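Long-range contacts in Cg10997-pa (Drosophila melanogaster, PDB 2YV7), which might insert into membranes and form a pH-dependent chloride channel, apparently by switching from a soluble globular state: residues I26-T31 with V66-P71; R152-H157 with T202-Y207; G189-D194 with H230-Q235. All coordinates share one frame; numbering follows the deposited sequence.

The three contacts sample both halves of a GST-like fold and share no secondary-structure element. Contact 1 belongs to the thioredoxin-like N-terminal domain and is partly buried; contacts 2 and 3 each join two helices of the all-helical C-terminal domain, the former buried and the latter on the surface. Their chemistry follows their place: backbone hydrogen bonds between strand ends in contact 1, an amide and aliphatic side chains between closely crossed helices in contact 2, long aromatic and basic side chains across widely spaced helices in contact 3. Contacts 1 and 2 lie on opposite sides of the chain's centre, whereas contacts 1 and 3 touch where Thr31 CB meets Leu233 CD1 at 3.7 Å.

Contact 1. Residues I26-T31 with V66-P71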
# COMPACT_ATOMS: atom_id res chain seq x y z
N ILE A 26 2.05 13.35 -5.16
CA ILE A 26 1.27 13.15 -6.38
C ILE A 26 1.05 11.66 -6.61
O ILE A 26 2.01 10.89 -6.64
CB ILE A 26 1.96 13.75 -7.61
CG1 ILE A 26 2.16 15.28 -7.38
CG2 ILE A 26 1.13 13.51 -8.83
CD1 ILE A 26 2.61 16.07 -8.63
N ILE A 27 -0.21 11.28 -6.84
CA ILE A 27 -0.56 9.85 -7.08
C ILE A 27 -1.35 9.64 -8.39
O ILE A 27 -1.97 10.56 -8.88
CB ILE A 27 -1.29 9.21 -5.83
CG1 ILE A 27 -2.72 9.71 -5.69
CG2 ILE A 27 -0.42 9.34 -4.59
CD1 ILE A 27 -3.55 9.10 -4.50
N LYS A 28 -1.34 8.42 -8.92
CA LYS A 28 -2.03 8.06 -10.16
C LYS A 28 -3.50 7.90 -9.83
O LYS A 28 -3.85 7.31 -8.78
CB LYS A 28 -1.53 6.71 -10.67
CG LYS A 28 -0.11 6.72 -11.26
CD LYS A 28 0.41 5.30 -11.52
CE LYS A 28 1.41 5.26 -12.71
NZ LYS A 28 2.03 3.91 -12.98
N ALA A 29 -4.35 8.46 -10.69
CA ALA A 29 -5.79 8.36 -10.59
C ALA A 29 -6.25 7.03 -11.12
O ALA A 29 -5.62 6.41 -11.98
CB ALA A 29 -6.48 9.44 -11.41
N SER A 30 -7.39 6.63 -10.59
CA SER A 30 -8.22 5.60 -11.14
C SER A 30 -8.34 5.76 -12.65
O SER A 30 -8.56 6.85 -13.16
CB SER A 30 -9.61 5.71 -10.52
OG SER A 30 -10.58 4.95 -11.22
N THR A 31 -8.25 4.63 -13.30
CA THR A 31 -8.35 4.44 -14.71
C THR A 31 -9.82 4.24 -15.10
O THR A 31 -10.13 4.11 -16.26
CB THR A 31 -7.56 3.18 -15.05
OG1 THR A 31 -7.75 2.20 -14.00
CG2 THR A 31 -6.05 3.54 -15.15
N VAL A 66 -3.44 12.58 -10.23
CA VAL A 66 -3.34 12.90 -11.66
C VAL A 66 -3.81 11.75 -12.57
O VAL A 66 -3.44 10.57 -12.40
CB VAL A 66 -1.90 13.36 -12.09
CG1 VAL A 66 -0.87 12.51 -11.44
CG2 VAL A 66 -1.70 13.27 -13.61
N ASP A 67 -4.62 12.11 -13.55
CA ASP A 67 -5.08 11.14 -14.54
C ASP A 67 -3.98 11.10 -15.55
O ASP A 67 -3.72 12.10 -16.23
CB ASP A 67 -6.39 11.60 -15.18
CG ASP A 67 -6.96 10.59 -16.17
OD1 ASP A 67 -6.32 9.54 -16.46
OD2 ASP A 67 -8.08 10.88 -16.65
N MET A 68 -3.32 9.96 -15.64
CA MET A 68 -2.12 9.83 -16.45
C MET A 68 -2.36 9.84 -17.96
O MET A 68 -1.41 10.03 -18.74
CB MET A 68 -1.29 8.63 -16.01
CG MET A 68 -0.48 8.93 -14.74
SD MET A 68 0.64 10.35 -14.89
CE MET A 68 2.00 9.56 -15.78
N GLN A 69 -3.62 9.62 -18.37
CA GLN A 69 -3.92 9.79 -19.80
C GLN A 69 -4.61 11.12 -20.15
O GLN A 69 -4.88 11.40 -21.32
CB GLN A 69 -4.60 8.54 -20.39
CG GLN A 69 -4.65 7.35 -19.41
CD GLN A 69 -5.39 6.12 -19.99
OE1 GLN A 69 -5.89 6.15 -21.12
NE2 GLN A 69 -5.45 5.03 -19.20
N LYS A 70 -4.84 11.97 -19.14
CA LYS A 70 -5.25 13.37 -19.31
C LYS A 70 -4.55 14.26 -18.26
O LYS A 70 -5.23 14.86 -17.42
CB LYS A 70 -6.77 13.53 -19.20
CG LYS A 70 -7.56 13.13 -20.43
CD LYS A 70 -9.07 13.25 -20.19
CE LYS A 70 -9.87 12.74 -21.40
NZ LYS A 70 -11.33 12.61 -21.09
N PRO A 71 -3.21 14.33 -18.30
CA PRO A 71 -2.45 15.10 -17.31
C PRO A 71 -2.55 16.61 -17.55
O PRO A 71 -2.40 17.05 -18.69
CB PRO A 71 -1.00 14.63 -17.53
CG PRO A 71 -1.10 13.42 -18.44
CD PRO A 71 -2.30 13.68 -19.27
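The ends of strands 22-28 and 60-66 run parallel here, with Lys28 bridged to Val66 at a CA-CA distance of 5.2 Å. With helix 41-55 between them in sequence, these strands form the beta-alpha-beta unit of the thioredoxin-like domain. Two backbone bonds bracket the bridge: Val66 N gives a nearly linear one to Ile27 O (2.8 Å), aligned almost along the C=O axis (175°), and Ala29 N gives one to Val66 O (2.9 Å) from above the carbonyl plane, 46° out of it. Beyond Val66 the chain leaves the sheet through a type I turn from Asp67 to Lys70, closed by Lys70 N to Asp67 O at 3.1 Å, and Gln69 N makes a weak hydrogen bond to Asp67 OD1, in the manner of an Asx turn.

Lys28 and Val66 point to one face of the sheet, where Pro84 touches both, and Met68 too. Lys28 CG and Met68 CG meet there at 4.1 Å, their chains crossing obliquely. Ala29 directs its CB at the partner strand, 3.4 Å from Val66 O, while Ile27 faces away, onto Cys43 and Phe47 of helix 41-55. Val66 belongs to the region predicted to become a membrane helix. Its CG1 sits in the crowded position between backbone N and carbonyl carbon (chi1 42°), tight against Ile26 CG2 at 3.4 Å.

Contact 2. Residues R152-H157 with T202-Y207; sequences RKINDH and TALWRY
Asn155 has the most surface buried in this crossing of helices 141-161 and 202-212, followed by Leu204 and Ala203; both helices belong to the all-helical C-terminal domain of the GST fold. The short axes approach to 7.8 Å at 82°, nearly perpendicular, so one helix meets the other's first turn over a small patch, and the two segments bury only 211 Å² between them. Asn155 and Leu204 lie where the backbones come nearest, with their CA atoms 4.8 Å apart.

The Asn155 side chain leaves its helix with CG anti to the backbone N (chi1 176°), which carries the amide across to the N-terminal start of helix 202-212. Its end, modelled as ND2, stands 2.9 Å from Leu204 N and 3.0 Å from Ala203 N. Which way round the amide lies is uncertain, and the reverse of the modelled orientation is the likelier.

Leu204 and Ala203 both direct CB at the opposing helix and flank the amide. Ala203 presents its methyl to the backbone, CB lying 3.5 Å from Asn155 O, and so small a side chain is compatible with the close approach. Leu204 has CG anti to its backbone N (chi1 -170°), and its CD1 reaches Ile154 CG2 at 4.0 Å, the two chains crossing obliquely in an apolar contact beside the amide. On the exposed side of the first helix, Arg152 NE makes a salt bridge to Asp156 OD2 one turn on (2.9 Å).

Around this crossing, Leu201 packs on Asn155, Leu151 of helix 141-161 touches Leu204, Leu124 of helix 119-125 covers Ile154, and Tyr207 continues from helix 202-212 onto Leu178, Met179 and Leu182 of helix 173-193.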
# COMPACT_ATOMS: atom_id res chain seq x y z
N ARG A 152 2.02 -17.88 4.60
CA ARG A 152 2.23 -18.71 5.82
C ARG A 152 3.40 -18.26 6.61
O ARG A 152 3.36 -18.21 7.83
CB ARG A 152 2.28 -20.20 5.42
CG ARG A 152 2.57 -21.23 6.55
CD ARG A 152 1.53 -21.13 7.68
NE ARG A 152 1.79 -22.07 8.81
CZ ARG A 152 1.29 -23.31 8.84
NH1 ARG A 152 0.57 -23.73 7.82
NH2 ARG A 152 1.51 -24.11 9.90
N LYS A 153 4.50 -17.96 5.93
CA LYS A 153 5.71 -17.42 6.59
C LYS A 153 5.40 -16.14 7.30
O LYS A 153 5.79 -15.96 8.47
CB LYS A 153 6.86 -17.21 5.60
CG LYS A 153 7.33 -18.42 4.70
CD LYS A 153 7.51 -19.72 5.38
CE LYS A 153 7.62 -20.86 4.25
NZ LYS A 153 8.43 -20.37 3.05
N ILE A 154 4.67 -15.23 6.63
CA ILE A 154 4.28 -13.96 7.29
C ILE A 154 3.38 -14.23 8.48
O ILE A 154 3.57 -13.73 9.53
CB ILE A 154 3.65 -12.98 6.25
CG1 ILE A 154 4.71 -12.70 5.16
CG2 ILE A 154 3.08 -11.74 6.91
CD1 ILE A 154 4.15 -12.04 3.77
N ASN A 155 2.40 -15.11 8.30
CA ASN A 155 1.55 -15.46 9.43
C ASN A 155 2.35 -15.95 10.66
O ASN A 155 2.07 -15.57 11.80
CB ASN A 155 0.59 -16.58 9.01
CG ASN A 155 -0.27 -17.05 10.20
OD1 ASN A 155 0.05 -18.06 10.91
ND2 ASN A 155 -1.33 -16.34 10.44
N ASP A 156 3.31 -16.81 10.40
CA ASP A 156 4.05 -17.49 11.46
C ASP A 156 5.03 -16.53 12.14
O ASP A 156 5.12 -16.50 13.39
CB ASP A 156 4.66 -18.77 10.87
CG ASP A 156 3.62 -19.86 10.66
OD1 ASP A 156 2.42 -19.66 10.94
OD2 ASP A 156 4.06 -20.93 10.27
N HIS A 157 5.65 -15.64 11.37
CA HIS A 157 6.30 -14.41 11.97
C HIS A 157 5.40 -13.63 12.96
O HIS A 157 5.75 -13.43 14.11
CB HIS A 157 6.78 -13.45 10.86
CG HIS A 157 7.43 -12.19 11.37
ND1 HIS A 157 6.71 -11.06 11.72
CD2 HIS A 157 8.73 -11.88 11.55
CE1 HIS A 157 7.55 -10.13 12.17
NE2 HIS A 157 8.78 -10.60 12.05
N THR A 202 -4.46 -17.48 11.37
CA THR A 202 -5.05 -16.61 12.39
C THR A 202 -4.32 -15.28 12.62
O THR A 202 -4.98 -14.24 12.74
CB THR A 202 -5.26 -17.39 13.72
OG1 THR A 202 -6.11 -18.51 13.45
CG2 THR A 202 -6.04 -16.54 14.73
N ALA A 203 -3.00 -15.31 12.68
CA ALA A 203 -2.22 -14.06 13.02
C ALA A 203 -2.29 -13.06 11.85
O ALA A 203 -2.34 -11.81 12.05
CB ALA A 203 -0.83 -14.39 13.34
N LEU A 204 -2.29 -13.61 10.65
CA LEU A 204 -2.43 -12.80 9.42
C LEU A 204 -3.82 -12.15 9.34
O LEU A 204 -3.96 -10.98 8.99
CB LEU A 204 -2.08 -13.63 8.18
CG LEU A 204 -1.97 -12.79 6.88
CD1 LEU A 204 -0.87 -11.68 6.97
CD2 LEU A 204 -1.78 -13.69 5.65
N TRP A 205 -4.86 -12.91 9.69
CA TRP A 205 -6.21 -12.36 9.61
C TRP A 205 -6.36 -11.29 10.68
O TRP A 205 -6.95 -10.25 10.45
CB TRP A 205 -7.25 -13.49 9.73
CG TRP A 205 -7.56 -14.08 8.42
CD1 TRP A 205 -7.35 -15.38 8.01
CD2 TRP A 205 -8.11 -13.38 7.29
NE1 TRP A 205 -7.75 -15.52 6.71
CE2 TRP A 205 -8.23 -14.33 6.23
CE3 TRP A 205 -8.53 -12.04 7.08
CZ2 TRP A 205 -8.75 -14.00 4.97
CZ3 TRP A 205 -9.05 -11.68 5.79
CH2 TRP A 205 -9.15 -12.67 4.76
N ARG A 206 -5.71 -11.52 11.81
CA ARG A 206 -5.72 -10.54 12.92
C ARG A 206 -4.97 -9.26 12.49
O ARG A 206 -5.40 -8.15 12.76
CB ARG A 206 -5.13 -11.17 14.16
CG ARG A 206 -5.05 -10.24 15.40
CD ARG A 206 -4.54 -10.97 16.70
NE ARG A 206 -3.58 -12.07 16.48
CZ ARG A 206 -3.85 -13.38 16.68
NH1 ARG A 206 -5.06 -13.77 17.11
NH2 ARG A 206 -2.92 -14.31 16.45
N TYR A 207 -3.87 -9.41 11.76
CA TYR A 207 -3.15 -8.26 11.24
C TYR A 207 -4.06 -7.45 10.27
O TYR A 207 -4.11 -6.22 10.34
CB TYR A 207 -1.90 -8.79 10.48
CG TYR A 207 -0.97 -7.76 9.89
CD1 TYR A 207 -0.07 -7.03 10.68
CD2 TYR A 207 -0.97 -7.55 8.52
CE1 TYR A 207 0.84 -6.11 10.13
CE2 TYR A 207 -0.05 -6.63 7.92
CZ TYR A 207 0.84 -5.94 8.71
OH TYR A 207 1.69 -5.09 8.06

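Contact 3. Residues G189-D194 with H230-Q235; sequences GKYFVD and HYKLQQ
One polar bond spans these segments: Lys232 NZ donates to Tyr191 OH at 2.8 Å, arriving at the edge of the phenol ring and near its plane. The torsions explain the reach. Tyr191 holds CG anti to its backbone N (chi1 -180°), sending the ring toward the partner helix, while the lysine chain runs extended until a bend at chi4 (-86°) swings the ammonium to the hydroxyl. Such a donor nearby would be expected to stabilise negative charge on the phenol oxygen.

Apolar packing centres on Phe192, which points at the other helix. Its CE2 lies 3.6 Å from Tyr231 CB, and the two side chains cross at about a right angle. Lys232 CG sits at the ring's edge, in plane and 4.0 Å from Phe192 CZ, so the lysine contributes its aliphatic stem here and its charge beside Tyr191. Inside segment 189-194, Tyr191 CD1 packs over the centre of one Phe192 face, 3.5 Å above its plane.

These side chains bridge the C-terminal ends of helices 173-193 and 224-235 in the all-helical domain of the GST fold. The short axes stay 11.7 Å apart, inclined at 37°, a spacing spanned by long side chains. Leu136 of helix 128-136 packs against Phe192, Tyr231 and Gln235, and the Tyr231 ring leads away to a hydrogen bond with Tyr129.

An amide supplies the remaining contact between the segments. Tip to tip with the Phe192 ring, Gln235 brings NE2 to 3.7 Å from Phe192 CE1, although the glutamine is poorly ordered.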
# COMPACT_ATOMS: atom_id res chain seq x y z
N GLY A 189 -6.89 -11.44 -6.24
CA GLY A 189 -6.85 -12.90 -6.04
C GLY A 189 -8.23 -13.55 -6.19
O GLY A 189 -8.39 -14.51 -6.96
N LYS A 190 -9.21 -13.01 -5.48
CA LYS A 190 -10.56 -13.58 -5.45
C LYS A 190 -11.24 -13.35 -6.79
O LYS A 190 -11.75 -14.30 -7.44
CB LYS A 190 -11.37 -12.89 -4.41
CG LYS A 190 -12.73 -13.48 -4.24
CD LYS A 190 -13.57 -12.43 -3.55
CE LYS A 190 -14.45 -13.09 -2.58
NZ LYS A 190 -13.65 -14.24 -2.01
N TYR A 191 -11.17 -12.11 -7.28
CA TYR A 191 -11.90 -11.79 -8.54
C TYR A 191 -11.40 -12.63 -9.72
O TYR A 191 -12.17 -13.30 -10.47
CB TYR A 191 -11.74 -10.30 -8.86
CG TYR A 191 -12.46 -9.86 -10.13
CD1 TYR A 191 -11.85 -9.97 -11.39
CD2 TYR A 191 -13.76 -9.43 -10.05
CE1 TYR A 191 -12.53 -9.58 -12.58
CE2 TYR A 191 -14.42 -9.02 -11.18
CZ TYR A 191 -13.81 -9.13 -12.44
OH TYR A 191 -14.50 -8.73 -13.54
N PHE A 192 -10.10 -12.63 -9.92
CA PHE A 192 -9.55 -13.25 -11.13
C PHE A 192 -9.44 -14.76 -11.04
O PHE A 192 -9.78 -15.42 -12.04
CB PHE A 192 -8.17 -12.68 -11.52
CG PHE A 192 -8.27 -11.25 -11.98
CD1 PHE A 192 -8.71 -10.96 -13.27
CD2 PHE A 192 -8.02 -10.22 -11.12
CE1 PHE A 192 -8.87 -9.65 -13.70
CE2 PHE A 192 -8.19 -8.92 -11.53
CZ PHE A 192 -8.62 -8.62 -12.82
N VAL A 193 -8.96 -15.27 -9.91
CA VAL A 193 -8.65 -16.75 -9.86
C VAL A 193 -9.27 -17.44 -8.66
O VAL A 193 -8.89 -18.58 -8.34
CB VAL A 193 -7.11 -17.05 -9.99
CG1 VAL A 193 -6.62 -16.63 -11.39
CG2 VAL A 193 -6.32 -16.36 -8.87
N ASP A 194 -10.29 -16.84 -8.06
CA ASP A 194 -10.92 -17.44 -6.89
C ASP A 194 -9.95 -17.92 -5.81
O ASP A 194 -10.11 -19.03 -5.22
CB ASP A 194 -11.82 -18.62 -7.30
CG ASP A 194 -12.83 -18.98 -6.23
OD1 ASP A 194 -13.20 -18.11 -5.34
OD2 ASP A 194 -13.25 -20.18 -6.29
N HIS A 230 -7.30 -2.15 -12.60
CA HIS A 230 -5.84 -2.09 -12.70
C HIS A 230 -5.29 -3.35 -13.33
O HIS A 230 -4.57 -3.27 -14.34
CB HIS A 230 -5.29 -1.82 -11.30
CG HIS A 230 -3.80 -1.74 -11.20
ND1 HIS A 230 -3.10 -0.54 -11.25
CD2 HIS A 230 -2.87 -2.70 -10.95
CE1 HIS A 230 -1.81 -0.78 -11.07
NE2 HIS A 230 -1.65 -2.08 -10.88
N TYR A 231 -5.64 -4.53 -12.79
CA TYR A 231 -5.25 -5.79 -13.41
C TYR A 231 -5.92 -6.13 -14.74
O TYR A 231 -5.34 -6.81 -15.55
CB TYR A 231 -5.33 -6.96 -12.41
CG TYR A 231 -4.40 -6.70 -11.27
CD1 TYR A 231 -3.02 -6.92 -11.39
CD2 TYR A 231 -4.88 -6.16 -10.08
CE1 TYR A 231 -2.11 -6.59 -10.34
CE2 TYR A 231 -4.01 -5.85 -9.04
CZ TYR A 231 -2.66 -6.08 -9.15
OH TYR A 231 -1.85 -5.76 -8.13
N LYS A 232 -7.15 -5.68 -14.95
CA LYS A 232 -7.82 -5.96 -16.21
C LYS A 232 -7.04 -5.29 -17.35
O LYS A 232 -6.74 -5.90 -18.36
CB LYS A 232 -9.23 -5.39 -16.21
CG LYS A 232 -10.25 -6.28 -15.58
CD LYS A 232 -11.65 -5.79 -15.93
CE LYS A 232 -12.68 -6.55 -15.14
NZ LYS A 232 -13.09 -7.83 -15.82
N LEU A 233 -6.66 -4.02 -17.15
CA LEU A 233 -5.90 -3.30 -18.17
C LEU A 233 -4.56 -3.98 -18.40
O LEU A 233 -4.11 -4.08 -19.54
CB LEU A 233 -5.66 -1.87 -17.75
CG LEU A 233 -6.81 -1.04 -17.19
CD1 LEU A 233 -6.32 0.38 -17.05
CD2 LEU A 233 -8.00 -1.09 -18.11
N GLN A 234 -3.94 -4.45 -17.33
CA GLN A 234 -2.70 -5.21 -17.44
C GLN A 234 -2.85 -6.43 -18.33
O GLN A 234 -1.92 -6.80 -19.03
CB GLN A 234 -2.21 -5.65 -16.06
CG GLN A 234 -1.58 -4.55 -15.26
CD GLN A 234 -0.76 -5.07 -14.10
OE1 GLN A 234 -0.42 -4.31 -13.17
NE2 GLN A 234 -0.42 -6.37 -14.14
N GLN A 235 -4.04 -7.05 -18.31
CA GLN A 235 -4.31 -8.27 -19.08
C GLN A 235 -5.16 -7.98 -20.33
O GLN A 235 -5.55 -8.91 -21.07
CB GLN A 235 -4.97 -9.32 -18.17
CG GLN A 235 -4.10 -9.76 -16.96
CD GLN A 235 -4.90 -10.37 -15.80
OE1 GLN A 235 -4.38 -10.56 -14.70
NE2 GLN A 235 -6.17 -10.67 -16.04